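Type-2 restriction enzyme AgeI (Thalassobius gelatinovorus, PDB 5DWA) recognises the double-stranded DNA sequence 5'-ACCGGT-3' and cleaves it after the first adenine, dimerising to do so. Local coordinates at a contact of chain A with DNA. Numbering follows the deposited sequence.

A contact of chain A with DNA. Residues 172, 200, 202-203. With nucleotides of chain B; nucleotides of chain C.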
loop_
_atom_site.group_PDB
_atom_site.type_symbol
_atom_site.label_atom_id
_atom_site.label_comp_id
_atom_site.label_asym_id
_atom_site.label_seq_id
_atom_site.Cartn_x
_atom_site.Cartn_y
_atom_site.Cartn_z
ATOM N N ALA A 172 -7.202 -3.370 2.212
ATOM C CA ALA A 172 -7.123 -2.954 0.809
ATOM C C ALA A 172 -5.781 -3.359 0.196
ATOM O O ALA A 172 -5.649 -3.452 -1.028
ATOM C CB ALA A 172 -7.337 -1.461 0.680
ATOM N N LYS A 200 -13.835 -1.069 6.767
ATOM C CA LYS A 200 -14.173 -0.415 5.506
ATOM C C LYS A 200 -15.620 0.022 5.522
ATOM O O LYS A 200 -16.531 -0.797 5.643
ATOM C CB LYS A 200 -13.928 -1.323 4.293
ATOM C CG LYS A 200 -14.300 -0.683 2.958
ATOM C CD LYS A 200 -13.411 0.511 2.614
ATOM C CE LYS A 200 -13.816 1.113 1.269
ATOM N NZ LYS A 200 -12.890 2.215 0.893
ATOM N N PHE A 202 -18.138 2.908 3.181
ATOM C CA PHE A 202 -18.145 3.817 2.051
ATOM C C PHE A 202 -18.864 5.079 2.477
ATOM O O PHE A 202 -19.989 5.017 2.954
ATOM C CB PHE A 202 -18.816 3.173 0.840
ATOM C CG PHE A 202 -18.033 2.040 0.264
ATOM C CD1 PHE A 202 -17.148 2.253 -0.783
ATOM C CD2 PHE A 202 -18.142 0.763 0.792
ATOM C CE1 PHE A 202 -16.415 1.213 -1.314
ATOM C CE2 PHE A 202 -17.402 -0.288 0.265
ATOM C CZ PHE A 202 -16.537 -0.061 -0.784
ATOM N N PRO A 203 -18.196 6.230 2.342
ATOM C CA PRO A 203 -18.770 7.515 2.747
ATOM C C PRO A 203 -19.701 8.089 1.683
ATOM O O PRO A 203 -19.831 7.518 0.600
ATOM C CB PRO A 203 -17.530 8.394 2.932
ATOM C CG PRO A 203 -16.578 7.872 1.902
ATOM C CD PRO A 203 -16.825 6.381 1.821
ATOM P P DC B 2 -20.607 -4.511 -4.571
ATOM O OP1 DC B 2 -20.930 -5.911 -4.925
ATOM O OP2 DC B 2 -21.188 -3.903 -3.351
ATOM O "O5'" DC B 2 -19.014 -4.358 -4.484
ATOM C "C5'" DC B 2 -18.173 -5.132 -5.339
ATOM C "C4'" DC B 2 -16.731 -4.641 -5.298
ATOM O "O4'" DC B 2 -16.631 -3.332 -5.923
ATOM C "C3'" DC B 2 -16.128 -4.468 -3.905
ATOM O "O3'" DC B 2 -14.741 -4.721 -3.970
ATOM C "C2'" DC B 2 -16.390 -2.992 -3.628
ATOM C "C1'" DC B 2 -16.073 -2.416 -4.994
ATOM N N1 DC B 2 -16.654 -1.080 -5.246
ATOM C C2 DC B 2 -16.303 -0.405 -6.412
ATOM O O2 DC B 2 -15.510 -0.942 -7.199
ATOM N N3 DC B 2 -16.834 0.818 -6.648
ATOM C C4 DC B 2 -17.683 1.359 -5.771
ATOM N N4 DC B 2 -18.183 2.569 -6.051
ATOM C C5 DC B 2 -18.054 0.686 -4.570
ATOM C C6 DC B 2 -17.520 -0.520 -4.346
ATOM P P DG B 3 -14.148 -6.163 -3.595
ATOM O OP1 DG B 3 -14.947 -7.193 -4.294
ATOM O OP2 DG B 3 -14.005 -6.214 -2.119
ATOM O "O5'" DG B 3 -12.684 -6.152 -4.247
ATOM C "C5'" DG B 3 -12.528 -6.511 -5.628
ATOM C "C4'" DG B 3 -11.377 -5.771 -6.308
ATOM O "O4'" DG B 3 -11.701 -4.370 -6.490
ATOM C "C3'" DG B 3 -10.043 -5.784 -5.592
ATOM O "O3'" DG B 3 -9.019 -5.730 -6.574
ATOM C "C2'" DG B 3 -10.099 -4.494 -4.763
ATOM C "C1'" DG B 3 -10.836 -3.551 -5.712
ATOM N N9 DG B 3 -11.689 -2.570 -5.052
ATOM C C8 DG B 3 -12.395 -2.744 -3.890
ATOM N N7 DG B 3 -13.126 -1.717 -3.569
ATOM C C5 DG B 3 -12.912 -0.808 -4.601
ATOM C C6 DG B 3 -13.444 0.489 -4.796
ATOM O O6 DG B 3 -14.239 1.100 -4.076
ATOM N N1 DG B 3 -12.969 1.073 -5.971
ATOM C C2 DG B 3 -12.091 0.478 -6.844
ATOM N N2 DG B 3 -11.744 1.197 -7.921
ATOM N N3 DG B 3 -11.585 -0.739 -6.672
ATOM C C4 DG B 3 -12.041 -1.320 -5.531
ATOM P P DA B 4 -7.486 -5.990 -6.186
ATOM O OP1 DA B 4 -6.863 -6.715 -7.309
ATOM O OP2 DA B 4 -7.435 -6.548 -4.812
ATOM O "O5'" DA B 4 -6.852 -4.523 -6.195
ATOM C "C5'" DA B 4 -6.669 -3.832 -7.429
ATOM C "C4'" DA B 4 -6.131 -2.426 -7.198
ATOM O "O4'" DA B 4 -7.138 -1.617 -6.541
ATOM C "C3'" DA B 4 -4.894 -2.336 -6.301
ATOM O "O3'" DA B 4 -4.103 -1.253 -6.730
ATOM C "C2'" DA B 4 -5.505 -2.038 -4.939
ATOM C "C1'" DA B 4 -6.578 -1.054 -5.369
ATOM N N9 DA B 4 -7.644 -0.862 -4.412
ATOM C C8 DA B 4 -8.007 -1.685 -3.381
ATOM N N7 DA B 4 -9.034 -1.247 -2.699
ATOM C C5 DA B 4 -9.369 -0.056 -3.338
ATOM C C6 DA B 4 -10.374 0.899 -3.104
ATOM N N6 DA B 4 -11.270 0.803 -2.123
ATOM N N1 DA B 4 -10.421 1.970 -3.928
ATOM C C2 DA B 4 -9.527 2.067 -4.911
ATOM N N3 DA B 4 -8.549 1.229 -5.239
ATOM C C4 DA B 4 -8.517 0.187 -4.389
ATOM P P DC B 5 -2.506 -1.375 -6.776
ATOM O OP1 DC B 5 -2.160 -2.201 -7.959
ATOM O OP2 DC B 5 -2.042 -1.781 -5.432
ATOM O "O5'" DC B 5 -2.024 0.119 -7.055
ATOM C "C5'" DC B 5 -2.384 0.765 -8.264
ATOM C "C4'" DC B 5 -2.851 2.178 -7.987
ATOM O "O4'" DC B 5 -4.092 2.131 -7.275
ATOM C "C3'" DC B 5 -1.910 2.972 -7.103
ATOM O "O3'" DC B 5 -0.983 3.636 -7.928
ATOM C "C2'" DC B 5 -2.849 3.960 -6.387
ATOM C "C1'" DC B 5 -4.222 3.273 -6.446
ATOM N N1 DC B 5 -4.757 2.813 -5.120
ATOM C C2 DC B 5 -5.919 3.395 -4.598
ATOM O O2 DC B 5 -6.476 4.286 -5.239
ATOM N N3 DC B 5 -6.405 2.959 -3.410
ATOM C C4 DC B 5 -5.770 1.982 -2.745
ATOM N N4 DC B 5 -6.287 1.580 -1.580
ATOM C C5 DC B 5 -4.593 1.368 -3.263
ATOM C C6 DC B 5 -4.122 1.808 -4.434
ATOM P P DG C 8 -12.413 7.084 4.287
ATOM O OP1 DG C 8 -12.475 7.860 5.547
ATOM O OP2 DG C 8 -13.226 5.855 4.151
ATOM O "O5'" DG C 8 -12.740 8.093 3.104
ATOM C "C5'" DG C 8 -11.995 9.290 3.038
ATOM C "C4'" DG C 8 -11.737 9.679 1.600
ATOM O "O4'" DG C 8 -10.854 8.721 0.971
ATOM C "C3'" DG C 8 -12.971 9.760 0.723
ATOM O "O3'" DG C 8 -12.805 10.862 -0.126
ATOM C "C2'" DG C 8 -12.966 8.413 -0.023
ATOM C "C1'" DG C 8 -11.476 8.132 -0.167
ATOM N N9 DG C 8 -11.085 6.724 -0.160
ATOM C C8 DG C 8 -11.531 5.739 0.693
ATOM N N7 DG C 8 -10.945 4.590 0.505
ATOM C C5 DG C 8 -10.041 4.830 -0.523
ATOM C C6 DG C 8 -9.123 3.959 -1.156
ATOM O O6 DG C 8 -8.906 2.764 -0.904
ATOM N N1 DG C 8 -8.395 4.598 -2.163
ATOM C C2 DG C 8 -8.530 5.929 -2.500
ATOM N N2 DG C 8 -7.731 6.379 -3.486
ATOM N N3 DG C 8 -9.384 6.753 -1.910
ATOM C C4 DG C 8 -10.110 6.140 -0.937
ATOM P P DT C 9 -13.925 11.262 -1.202
ATOM O OP1 DT C 9 -13.857 12.726 -1.319
ATOM O OP2 DT C 9 -15.204 10.596 -0.866
ATOM O "O5'" DT C 9 -13.384 10.584 -2.542
ATOM C "C5'" DT C 9 -12.087 10.913 -3.014
ATOM C "C4'" DT C 9 -11.656 9.944 -4.086
ATOM O "O4'" DT C 9 -11.605 8.606 -3.545
ATOM C "C3'" DT C 9 -12.586 9.885 -5.295
ATOM O "O3'" DT C 9 -11.870 10.353 -6.439
ATOM C "C2'" DT C 9 -12.994 8.401 -5.397
ATOM C "C1'" DT C 9 -11.910 7.708 -4.580
ATOM N N1 DT C 9 -12.288 6.431 -3.932
ATOM C C2 DT C 9 -11.580 5.297 -4.239
ATOM O O2 DT C 9 -10.715 5.267 -5.091
ATOM N N3 DT C 9 -11.937 4.182 -3.526
ATOM C C4 DT C 9 -12.898 4.106 -2.539
ATOM O O4 DT C 9 -13.139 3.067 -1.948
ATOM C C5 DT C 9 -13.596 5.336 -2.251
ATOM C C7 DT C 9 -14.669 5.364 -1.201
ATOM C C6 DT C 9 -13.250 6.431 -2.943
HETATM O O HOH W 1 -10.227 1.110 0.859
HETATM O O HOH W 2 -13.972 4.218 2.374
HETATM O O HOH W 3 -7.480 -5.006 -2.422
#
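Lys200 reaches into the major groove and brings its ammonium group to two neighbouring bases of chain C. NZ donates a hydrogen bond to the thymine carbonyl O4 of DT9 at 3.0 Å and lies 3.1 Å from N7 of DG8, an acceptor placed for a second bond. The side chain sets out with CG anti to the backbone N (chi1 179°), bends at chi2 (66°) and then runs straight, and this extended end carries NZ to the Hoogsteen edges of both bases. One water links NZ to O6 of DG8, and another links it to the phosphate oxygen OP2 of the same nucleotide; O4, N7 and the two waters are more neighbours than the ammonium N-H groups can serve with straight bonds at once. Phe202 flanks the lysine: CE of Lys200 sits 3.6 Å above one ring face, towards the rim, which probably limits the swing of the chain. The opposite face, offset and nearly parallel, meets the C5–C6 side of DC2, with CE1 3.7 Å from C6. CE1 also meets O6 of DG3 at the ring edge, in plane, 3.5 Å away. CD1 leans on the methyl C7 of DT9, which CD of Pro203 touches as well, at 3.8 Å. Towards chain B, the methyl CB of Ala172 faces N7 of DA4 and N4 of DC5, while its carbonyl O reaches OP2 of DA4 through a water. An alanine in place of Lys200 would probably leave O4 of DT9 and N7 of DG8 without their shared protein donor and the Phe202 ring freer to shift. In this pre-specific complex, two loop segments thus approach the major-groove side of the DA4–DT9 and DC5–DG8 pairs, apparently the outer A–T and next C–G pairs of ACCGGT, and probably contribute to sequence recognition.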